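Local coordinates for protein ferritin (Mycoplasma penetrans, PDB 7DIE) that probably stores iron, assembling into a 24-subunit ferritin cage that binds ferric ions and is likely to oxidise the ferrous iron it takes up, at residues A[36-40]-A[41-45]; A[88-91]-A[92-95]; A[145-148]-A[149-153]; A[119-122]-A[123-126]. All coordinates share one frame; numbering follows the deposited sequence.

How the contacts relate
Along the chain the order is contact 1, contact 2, contact 4, contact 3, and each lies at an end of a helix in the ferritin four-helix bundle. Contact 1 is the turn from helix 10-39 into helix 43-70, contact 2 starts helix 91-118, and contacts 4 and 3 are the first and last turns of helix 122-150. Contacts 1, 2 and 3 gather at one end of the bundle, with centres 10 to 15 Å apart; contact 2 touches both others, Ile-91 and Val-94 meeting Ser-37, and Gln-92 reaching Val-149. Contact 4 lies about 40 Å away between centres, on the opposite side of the chain's centre, so helix 122-150 spans the bundle.

Contact 1: residues A[36-40]-A[41-45]; sequences VSKAL and GYDNV
A Schellman motif closes helix 10-39, tying Ser-37 and Lys-38 to Gly-41 and Tyr-42 just before helix 43-70 begins. Tyr-42 N donates to Ser-37 O at 2.9 Å, and Gly-41 N reaches Lys-38 O, also at 2.9 Å. Gly-41 turns the chain with a phi of 103°, a conformation that glycine, having no side chain, takes readily beside Leu-40 O. Tyr-42 is the N-cap of the next helix, and its ring presents an edge to Ser-37 O and Leu-40 CB, the latter 3.9 Å from CD1, while Ile-91 and helix 156-164 pack on the same side chain. Across the turn Lys-38 and Asp-43 run side by side, pointing the same way. Lys-38 is bent at chi2 (64°), which carries NZ to 2.7 Å from Asp-43 OD1, on the anti side and somewhat out of the carboxylate plane. A water accepts from the same NZ at 3.1 Å, and Asp-144 of a neighbouring subunit takes a further bond. Lysine thus suits a spot among several carboxylates. The whole is a tight alpha-alpha turn between the first two long helices of the ferritin bundle, a Schellman motif followed at once by an N-cap, and it carries Asp-43, which has been seen to bind ferric iron.

Contact 2: residues A[88-91]-A[92-95]; sequences FETI and QEVL
Phe-88 and Val-94 cross at about a right angle, CB of the phenylalanine lying 3.9 Å from CG2 of the valine. The Phe-88 ring brings an edge to Glu-93 CB, and its CD1 and CE1 each lie 3.6 Å from Glu-93 O. Glu-93 reaches back along the chain to the residue before the N-cap: extended beyond CG, it delivers OE1 to Glu-89 N at 2.7 Å in a nearly straight bond (172°) that meets the oxygen close to its C-O axis. Thr-90 is the N-cap of helix 91-118. Its OG1 sits between the backbone N and the carbonyl carbon (chi1 69°), a placing that turns the hydroxyl towards the first turn, where it accepts from Glu-93 N at 3.0 Å. The exchange resembles a capping box, except that the glutamate receives the N-H one residue before the cap. Ile-91 and Gln-92 also cross nearly at right angles, with Ile-91 CG2 3.6 Å from Gln-92 NE2; that amide nitrogen donates to Val-149 O of helix 122-150, while Gln-92 OE1 rests 3.5 Å from Thr-90 CB. Branched, apolar Ile-91 turns inwards, its CD1 approaching Val-94 CB at 4.2 Å and its other neighbours including Ser-37 and Val-45.

Contact 3: residues A[145-148]-A[149-153]; sequences VWTY and VHSPN
Val-145 opens the last turns of helix 122-150, one of the long helices of the ferritin bundle: Val-145 O accepts from Val-149 N at 3.0 Å. Its CG1 and that of Val-149 are loosely in touch, and both valines face the apolar interior, where Leu-95 and helix 156-164 pack against them. Trp-146 comes next, with CG anti to the backbone N (chi1 -173°), a torsion that swings the indole towards His-150, one turn on. The two form an offset stack: the imidazole lies over one face of the five-membered ring, centroids 4.0 Å apart and planes turned by 24°, and His-150 CB makes a CH-pi contact over the six-membered ring. Trp-146 O accepts twice from the histidine, from its backbone N at 3.0 Å and from ND1 at 3.1 Å, the oxygen lying in the imidazole plane. The ND1 bond, together with the stack, fixes the rotation of the imidazole, and the ND1 proton is placed by its donation. Indole NE1 is satisfied by Asp-96 of helix 91-118, whose charge may polarise the stack. Thr-147 has its hydroxyl bonded back to Ser-143 O, while its own carbonyl serves the helix end. The Tyr-148 ring packs on Ile-162 of its own chain and on Ile-157 of a neighbouring subunit; a bound ferric ion lies about 3 Å from the nearest atom of its side chain. Tyr-148 O receives a weak bond from Ser-151 N, whereas Ser-151 OG donates to Thr-147 O at 2.8 Å, approaching from above the carbonyl plane.

Contact 4: residues A[119-122]-A[123-126]; sequences AKDF and ETFE
Asp-121 grips Thr-124 with both carboxylate oxygens, and both are met from above the carboxylate plane rather than within it. OD1 accepts from Thr-124 N at 3.0 Å in a nearly straight bond (166°), and Thr-124 OG1 donates to Asp-121 OD2 at 2.7 Å. The aspartate is the N-cap of helix 122-150; a chi1 of -175°, which sets CG opposite its own N, lets the short side chain curl over the first turn, where its negative charge would suit the helix's amino end. It is also the centre of an inverse gamma turn and follows directly on Lys-120, whose positive phi ends helix 91-118 in a Schellman motif, so one helix stops and the next starts within a few residues. Regular helix bonds follow at once: Phe-125 N to Asp-121 O at 3.0 Å and Glu-126 N to Phe-122 O at 2.9 Å. Like charges come near each other, Asp-121 OD1 lying 4.6 Å from Glu-123 OE1, and Lys-8 forms salt bridges to both oxygens, which should ease the repulsion; Glu-123 OE2 pairs with Arg-106 of a neighbouring subunit. Thr-124 OG1 is bonded to Tyr-67 OH too, linking the cap to helix 43-70, and Met-13 of helix 10-39 packs on Asp-121 and Thr-124. The buried rings of Phe-122 and Phe-125 lie against helix 91-118 and also pack on neighbouring subunits, Phe-125 meeting Phe-125 of one and Phe-122 of another.

Contact 1: residues A[36-40]-A[41-45]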
loop_
_atom_site.group_PDB
_atom_site.type_symbol
_atom_site.label_atom_id
_atom_site.label_comp_id
_atom_site.label_asym_id
_atom_site.label_seq_id
_atom_site.Cartn_x
_atom_site.Cartn_y
_atom_site.Cartn_z
ATOM N N VAL A 36 -36.068 -7.535 35.919
ATOM C CA VAL A 36 -36.151 -7.340 37.367
ATOM C C VAL A 36 -34.923 -6.587 37.868
ATOM O O VAL A 36 -35.033 -5.606 38.618
ATOM C CB VAL A 36 -36.306 -8.694 38.081
ATOM C CG1 VAL A 36 -36.216 -8.485 39.602
ATOM C CG2 VAL A 36 -37.637 -9.356 37.659
ATOM N N SER A 37 -33.733 -7.034 37.441
ATOM C CA SER A 37 -32.479 -6.406 37.861
ATOM C C SER A 37 -32.463 -4.928 37.498
ATOM O O SER A 37 -32.055 -4.076 38.304
ATOM C CB SER A 37 -31.296 -7.116 37.179
ATOM O OG SER A 37 -31.167 -8.465 37.619
ATOM N N LYS A 38 -32.886 -4.604 36.270
ATOM C CA LYS A 38 -32.904 -3.209 35.838
ATOM C C LYS A 38 -33.846 -2.382 36.708
ATOM O O LYS A 38 -33.504 -1.270 37.138
ATOM C CB LYS A 38 -33.326 -3.125 34.368
ATOM C CG LYS A 38 -33.399 -1.683 33.825
ATOM C CD LYS A 38 -32.035 -1.032 33.835
ATOM C CE LYS A 38 -32.096 0.425 33.358
ATOM N NZ LYS A 38 -30.790 1.139 33.612
ATOM N N ALA A 39 -35.040 -2.915 36.977
ATOM C CA ALA A 39 -36.015 -2.193 37.791
ATOM C C ALA A 39 -35.513 -1.991 39.215
ATOM O O ALA A 39 -35.919 -1.038 39.890
ATOM C CB ALA A 39 -37.339 -2.950 37.800
ATOM N N LEU A 40 -34.635 -2.873 39.686
ATOM C CA LEU A 40 -34.010 -2.724 40.993
ATOM C C LEU A 40 -32.849 -1.745 40.979
ATOM O O LEU A 40 -32.286 -1.464 42.043
ATOM C CB LEU A 40 -33.520 -4.083 41.506
ATOM C CG LEU A 40 -34.603 -5.077 41.931
ATOM C CD1 LEU A 40 -33.992 -6.463 42.172
ATOM C CD2 LEU A 40 -35.353 -4.577 43.161
ATOM N N GLY A 41 -32.471 -1.228 39.811
ATOM C CA GLY A 41 -31.404 -0.251 39.714
ATOM C C GLY A 41 -30.076 -0.779 39.220
ATOM O O GLY A 41 -29.085 -0.041 39.267
ATOM N N TYR A 42 -30.021 -2.025 38.744
ATOM C CA TYR A 42 -28.769 -2.700 38.386
ATOM C C TYR A 42 -28.694 -2.851 36.869
ATOM O O TYR A 42 -28.966 -3.916 36.320
ATOM C CB TYR A 42 -28.674 -4.057 39.091
ATOM C CG TYR A 42 -28.507 -3.915 40.592
ATOM C CD1 TYR A 42 -29.615 -3.786 41.435
ATOM C CD2 TYR A 42 -27.240 -3.892 41.162
ATOM C CE1 TYR A 42 -29.449 -3.646 42.815
ATOM C CE2 TYR A 42 -27.069 -3.755 42.525
ATOM C CZ TYR A 42 -28.164 -3.625 43.345
ATOM O OH TYR A 42 -27.948 -3.488 44.700
ATOM N N ASP A 43 -28.295 -1.765 36.192
ATOM C CA ASP A 43 -28.192 -1.775 34.730
ATOM C C ASP A 43 -27.186 -2.821 34.219
ATOM O O ASP A 43 -27.441 -3.486 33.207
ATOM C CB ASP A 43 -27.807 -0.374 34.244
ATOM C CG ASP A 43 -27.822 -0.249 32.730
ATOM O OD1 ASP A 43 -28.928 -0.217 32.150
ATOM O OD2 ASP A 43 -26.730 -0.161 32.120
ATOM N N ASN A 44 -26.031 -2.961 34.881
ATOM C CA ASN A 44 -25.012 -3.897 34.395
ATOM C C ASN A 44 -25.379 -5.344 34.710
ATOM O O ASN A 44 -25.125 -6.246 33.902
ATOM C CB ASN A 44 -23.647 -3.555 34.983
ATOM C CG ASN A 44 -22.979 -2.399 34.269
ATOM O OD1 ASN A 44 -23.298 -2.097 33.120
ATOM N ND2 ASN A 44 -22.059 -1.732 34.953
ATOM N N VAL A 45 -25.946 -5.599 35.890
ATOM C CA VAL A 45 -26.461 -6.938 36.162
ATOM C C VAL A 45 -27.539 -7.294 35.144
ATOM O O VAL A 45 -27.603 -8.424 34.648
ATOM C CB VAL A 45 -26.991 -7.036 37.604
ATOM C CG1 VAL A 45 -27.541 -8.448 37.851
ATOM C CG2 VAL A 45 -25.885 -6.724 38.595
HETATM O O HOH W 1 -29.577 1.378 36.487
#

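Contact 2: residues A[88-91]-A[92-95]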
loop_
_atom_site.group_PDB
_atom_site.type_symbol
_atom_site.label_atom_id
_atom_site.label_comp_id
_atom_site.label_asym_id
_atom_site.label_seq_id
_atom_site.Cartn_x
_atom_site.Cartn_y
_atom_site.Cartn_z
ATOM N N PHE A 88 -39.318 -11.181 43.484
ATOM C CA PHE A 88 -37.974 -10.803 43.898
ATOM C C PHE A 88 -38.004 -9.401 44.481
ATOM O O PHE A 88 -38.537 -8.475 43.861
ATOM C CB PHE A 88 -37.000 -10.880 42.724
ATOM C CG PHE A 88 -36.961 -12.224 42.074
ATOM C CD1 PHE A 88 -36.328 -13.283 42.693
ATOM C CD2 PHE A 88 -37.583 -12.440 40.856
ATOM C CE1 PHE A 88 -36.297 -14.526 42.106
ATOM C CE2 PHE A 88 -37.557 -13.684 40.267
ATOM C CZ PHE A 88 -36.916 -14.729 40.891
ATOM N N GLU A 89 -37.468 -9.251 45.687
ATOM C CA GLU A 89 -37.367 -7.933 46.284
ATOM C C GLU A 89 -35.953 -7.376 46.323
ATOM O O GLU A 89 -35.800 -6.159 46.461
ATOM C CB GLU A 89 -37.951 -7.947 47.705
ATOM C CG GLU A 89 -39.464 -8.136 47.699
ATOM C CD GLU A 89 -40.114 -7.748 49.007
ATOM O OE1 GLU A 89 -39.982 -6.572 49.417
ATOM O OE2 GLU A 89 -40.762 -8.621 49.620
ATOM N N THR A 90 -34.925 -8.216 46.176
ATOM C CA THR A 90 -33.535 -7.778 46.252
ATOM C C THR A 90 -32.736 -8.402 45.118
ATOM O O THR A 90 -33.107 -9.439 44.566
ATOM C CB THR A 90 -32.855 -8.172 47.578
ATOM O OG1 THR A 90 -32.690 -9.595 47.610
ATOM C CG2 THR A 90 -33.672 -7.693 48.794
ATOM N N ILE A 91 -31.612 -7.760 44.789
ATOM C CA ILE A 91 -30.726 -8.324 43.781
ATOM C C ILE A 91 -30.096 -9.630 44.272
ATOM O O ILE A 91 -29.701 -10.476 43.458
ATOM C CB ILE A 91 -29.677 -7.269 43.378
ATOM C CG1 ILE A 91 -29.016 -7.632 42.043
ATOM C CG2 ILE A 91 -28.632 -7.097 44.478
ATOM C CD1 ILE A 91 -29.961 -7.630 40.850
ATOM N N GLN A 92 -30.002 -9.825 45.593
ATOM C CA GLN A 92 -29.552 -11.114 46.122
ATOM C C GLN A 92 -30.534 -12.233 45.782
ATOM O O GLN A 92 -30.124 -13.342 45.406
ATOM C CB GLN A 92 -29.351 -11.010 47.640
ATOM C CG GLN A 92 -28.096 -10.205 48.047
ATOM C CD GLN A 92 -28.285 -8.710 47.891
ATOM O OE1 GLN A 92 -29.396 -8.214 47.983
ATOM N NE2 GLN A 92 -27.190 -7.981 47.641
ATOM N N GLU A 93 -31.839 -11.970 45.915
ATOM C CA GLU A 93 -32.830 -12.985 45.568
ATOM C C GLU A 93 -32.816 -13.296 44.079
ATOM O O GLU A 93 -33.037 -14.449 43.685
ATOM C CB GLU A 93 -34.223 -12.524 46.001
ATOM C CG GLU A 93 -34.408 -12.584 47.512
ATOM C CD GLU A 93 -35.672 -11.894 47.964
ATOM O OE1 GLU A 93 -36.368 -11.311 47.110
ATOM O OE2 GLU A 93 -35.957 -11.928 49.174
ATOM N N VAL A 94 -32.558 -12.281 43.245
ATOM C CA VAL A 94 -32.415 -12.503 41.805
ATOM C C VAL A 94 -31.270 -13.469 41.522
ATOM O O VAL A 94 -31.405 -14.409 40.728
ATOM C CB VAL A 94 -32.200 -11.162 41.082
ATOM C CG1 VAL A 94 -31.687 -11.400 39.657
ATOM C CG2 VAL A 94 -33.499 -10.377 41.066
ATOM N N LEU A 95 -30.114 -13.238 42.147
ATOM C CA LEU A 95 -28.990 -14.118 41.859
ATOM C C LEU A 95 -29.215 -15.512 42.430
ATOM O O LEU A 95 -28.786 -16.495 41.813
ATOM C CB LEU A 95 -27.682 -13.524 42.373
ATOM C CG LEU A 95 -26.857 -12.759 41.315
ATOM C CD1 LEU A 95 -26.356 -13.683 40.192
ATOM C CD2 LEU A 95 -27.646 -11.598 40.730
#

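Contact 3: residues A[145-148]-A[149-153]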
loop_
_atom_site.group_PDB
_atom_site.type_symbol
_atom_site.label_atom_id
_atom_site.label_comp_id
_atom_site.label_asym_id
_atom_site.label_seq_id
_atom_site.Cartn_x
_atom_site.Cartn_y
_atom_site.Cartn_z
ATOM N N VAL A 145 -21.067 -13.858 39.944
ATOM C CA VAL A 145 -21.932 -12.711 40.221
ATOM C C VAL A 145 -22.726 -12.932 41.509
ATOM O O VAL A 145 -22.952 -11.995 42.281
ATOM C CB VAL A 145 -22.849 -12.424 39.017
ATOM C CG1 VAL A 145 -23.766 -11.236 39.303
ATOM C CG2 VAL A 145 -22.000 -12.143 37.774
ATOM N N TRP A 146 -23.152 -14.167 41.767
ATOM C CA TRP A 146 -23.751 -14.478 43.066
ATOM C C TRP A 146 -22.798 -14.114 44.207
ATOM O O TRP A 146 -23.200 -13.482 45.196
ATOM C CB TRP A 146 -24.133 -15.967 43.110
ATOM C CG TRP A 146 -24.920 -16.370 44.335
ATOM C CD1 TRP A 146 -26.277 -16.522 44.429
ATOM C CD2 TRP A 146 -24.387 -16.681 45.635
ATOM N NE1 TRP A 146 -26.622 -16.909 45.713
ATOM C CE2 TRP A 146 -25.481 -17.007 46.470
ATOM C CE3 TRP A 146 -23.092 -16.715 46.172
ATOM C CZ2 TRP A 146 -25.317 -17.352 47.816
ATOM C CZ3 TRP A 146 -22.928 -17.057 47.515
ATOM C CH2 TRP A 146 -24.036 -17.368 48.319
ATOM N N THR A 147 -21.525 -14.496 44.077
ATOM C CA THR A 147 -20.524 -14.150 45.085
ATOM C C THR A 147 -20.424 -12.642 45.277
ATOM O O THR A 147 -20.377 -12.158 46.416
ATOM C CB THR A 147 -19.157 -14.721 44.694
ATOM O OG1 THR A 147 -19.213 -16.153 44.701
ATOM C CG2 THR A 147 -18.082 -14.267 45.682
ATOM N N TYR A 148 -20.391 -11.878 44.180
ATOM C CA TYR A 148 -20.268 -10.425 44.322
ATOM C C TYR A 148 -21.447 -9.851 45.092
ATOM O O TYR A 148 -21.265 -9.039 46.005
ATOM C CB TYR A 148 -20.177 -9.731 42.961
ATOM C CG TYR A 148 -19.055 -10.207 42.072
ATOM C CD1 TYR A 148 -17.876 -10.679 42.610
ATOM C CD2 TYR A 148 -19.198 -10.194 40.684
ATOM C CE1 TYR A 148 -16.853 -11.117 41.800
ATOM C CE2 TYR A 148 -18.179 -10.635 39.866
ATOM C CZ TYR A 148 -17.012 -11.088 40.431
ATOM O OH TYR A 148 -15.992 -11.531 39.626
ATOM N N VAL A 149 -22.671 -10.237 44.721
ATOM C CA VAL A 149 -23.819 -9.592 45.359
ATOM C C VAL A 149 -24.046 -10.085 46.785
ATOM O O VAL A 149 -24.745 -9.417 47.557
ATOM C CB VAL A 149 -25.120 -9.755 44.547
ATOM C CG1 VAL A 149 -24.929 -9.262 43.104
ATOM C CG2 VAL A 149 -25.638 -11.171 44.590
ATOM N N HIS A 150 -23.488 -11.231 47.160
ATOM C CA HIS A 150 -23.655 -11.738 48.516
ATOM C C HIS A 150 -22.485 -11.399 49.427
ATOM O O HIS A 150 -22.528 -11.720 50.616
ATOM C CB HIS A 150 -23.889 -13.248 48.481
ATOM C CG HIS A 150 -25.314 -13.604 48.213
ATOM N ND1 HIS A 150 -25.790 -13.856 46.946
ATOM C CD2 HIS A 150 -26.387 -13.665 49.039
ATOM C CE1 HIS A 150 -27.090 -14.096 47.004
ATOM N NE2 HIS A 150 -27.476 -13.987 48.265
ATOM N N SER A 151 -21.466 -10.731 48.917
ATOM C CA SER A 151 -20.296 -10.440 49.732
ATOM C C SER A 151 -20.641 -9.392 50.789
ATOM O O SER A 151 -21.398 -8.457 50.514
ATOM C CB SER A 151 -19.159 -9.933 48.847
ATOM O OG SER A 151 -18.528 -11.020 48.215
ATOM N N PRO A 152 -20.089 -9.507 51.995
ATOM C CA PRO A 152 -20.390 -8.516 53.040
ATOM C C PRO A 152 -19.978 -7.108 52.637
ATOM O O PRO A 152 -18.922 -6.897 52.034
ATOM C CB PRO A 152 -19.562 -8.994 54.245
ATOM C CG PRO A 152 -19.185 -10.419 53.942
ATOM C CD PRO A 152 -19.145 -10.546 52.447
ATOM N N ASN A 153 -20.826 -6.139 52.989
ATOM C CA ASN A 153 -20.481 -4.714 52.984
ATOM C C ASN A 153 -20.220 -4.164 51.581
ATOM O O ASN A 153 -19.450 -3.215 51.420
ATOM C CB ASN A 153 -19.269 -4.431 53.880
ATOM C CG ASN A 153 -19.491 -4.859 55.317
ATOM O OD1 ASN A 153 -20.530 -4.566 55.910
ATOM N ND2 ASN A 153 -18.517 -5.560 55.882
#

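Contact 4: residues A[119-122]-A[123-126]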
loop_
_atom_site.group_PDB
_atom_site.type_symbol
_atom_site.label_atom_id
_atom_site.label_comp_id
_atom_site.label_asym_id
_atom_site.label_seq_id
_atom_site.Cartn_x
_atom_site.Cartn_y
_atom_site.Cartn_z
ATOM N N ALA A 119 -26.962 -45.906 27.038
ATOM C CA ALA A 119 -27.733 -46.421 25.915
ATOM C C ALA A 119 -26.895 -46.672 24.684
ATOM O O ALA A 119 -27.464 -47.037 23.650
ATOM C CB ALA A 119 -28.862 -45.444 25.581
ATOM N N LYS A 120 -25.570 -46.489 24.771
ATOM C CA LYS A 120 -24.654 -46.689 23.645
ATOM C C LYS A 120 -24.988 -45.748 22.498
ATOM O O LYS A 120 -24.735 -46.052 21.327
ATOM C CB LYS A 120 -24.655 -48.140 23.143
ATOM C CG LYS A 120 -24.693 -49.190 24.225
ATOM C CD LYS A 120 -23.422 -49.175 25.015
ATOM C CE LYS A 120 -23.270 -50.453 25.845
ATOM N NZ LYS A 120 -22.197 -50.264 26.850
ATOM N N ASP A 121 -25.581 -44.602 22.816
ATOM C CA ASP A 121 -25.797 -43.569 21.805
ATOM C C ASP A 121 -24.551 -42.690 21.824
ATOM O O ASP A 121 -24.489 -41.677 22.509
ATOM C CB ASP A 121 -27.066 -42.780 22.079
ATOM C CG ASP A 121 -27.376 -41.779 20.970
ATOM O OD1 ASP A 121 -26.518 -41.563 20.090
ATOM O OD2 ASP A 121 -28.478 -41.223 20.969
ATOM N N PHE A 122 -23.529 -43.107 21.088
ATOM C CA PHE A 122 -22.270 -42.374 21.113
ATOM C C PHE A 122 -22.339 -41.090 20.314
ATOM O O PHE A 122 -21.559 -40.170 20.586
ATOM C CB PHE A 122 -21.152 -43.254 20.590
ATOM C CG PHE A 122 -20.880 -44.426 21.475
ATOM C CD1 PHE A 122 -20.076 -44.291 22.590
ATOM C CD2 PHE A 122 -21.488 -45.654 21.225
ATOM C CE1 PHE A 122 -19.854 -45.387 23.428
ATOM C CE2 PHE A 122 -21.262 -46.744 22.063
ATOM C CZ PHE A 122 -20.452 -46.603 23.156
ATOM N N GLU A 123 -23.252 -41.009 19.340
ATOM C CA GLU A 123 -23.464 -39.737 18.659
ATOM C C GLU A 123 -23.959 -38.677 19.637
ATOM O O GLU A 123 -23.449 -37.552 19.659
ATOM C CB GLU A 123 -24.440 -39.921 17.498
ATOM C CG GLU A 123 -23.841 -40.820 16.407
ATOM C CD GLU A 123 -24.837 -41.256 15.340
ATOM O OE1 GLU A 123 -26.048 -41.068 15.519
ATOM O OE2 GLU A 123 -24.389 -41.780 14.305
ATOM N N THR A 124 -24.957 -39.013 20.454
ATOM C CA THR A 124 -25.462 -38.033 21.413
ATOM C C THR A 124 -24.432 -37.745 22.501
ATOM O O THR A 124 -24.236 -36.582 22.892
ATOM C CB THR A 124 -26.792 -38.527 22.004
ATOM O OG1 THR A 124 -27.756 -38.629 20.951
ATOM C CG2 THR A 124 -27.330 -37.543 23.048
ATOM N N PHE A 125 -23.738 -38.783 22.984
ATOM C CA PHE A 125 -22.682 -38.558 23.969
ATOM C C PHE A 125 -21.640 -37.574 23.437
ATOM O O PHE A 125 -21.218 -36.658 24.153
ATOM C CB PHE A 125 -22.024 -39.892 24.353
ATOM C CG PHE A 125 -20.910 -39.754 25.375
ATOM C CD1 PHE A 125 -21.201 -39.533 26.716
ATOM C CD2 PHE A 125 -19.581 -39.849 24.992
ATOM C CE1 PHE A 125 -20.190 -39.412 27.650
ATOM C CE2 PHE A 125 -18.553 -39.720 25.918
ATOM C CZ PHE A 125 -18.855 -39.502 27.251
ATOM N N GLU A 126 -21.243 -37.733 22.172
ATOM C CA GLU A 126 -20.244 -36.845 21.575
ATOM C C GLU A 126 -20.767 -35.404 21.503
ATOM O O GLU A 126 -20.069 -34.450 21.865
ATOM C CB GLU A 126 -19.862 -37.383 20.187
ATOM C CG GLU A 126 -18.621 -36.738 19.529
ATOM C CD GLU A 126 -18.850 -35.279 19.071
ATOM O OE1 GLU A 126 -19.985 -34.943 18.645
ATOM O OE2 GLU A 126 -17.877 -34.471 19.133
#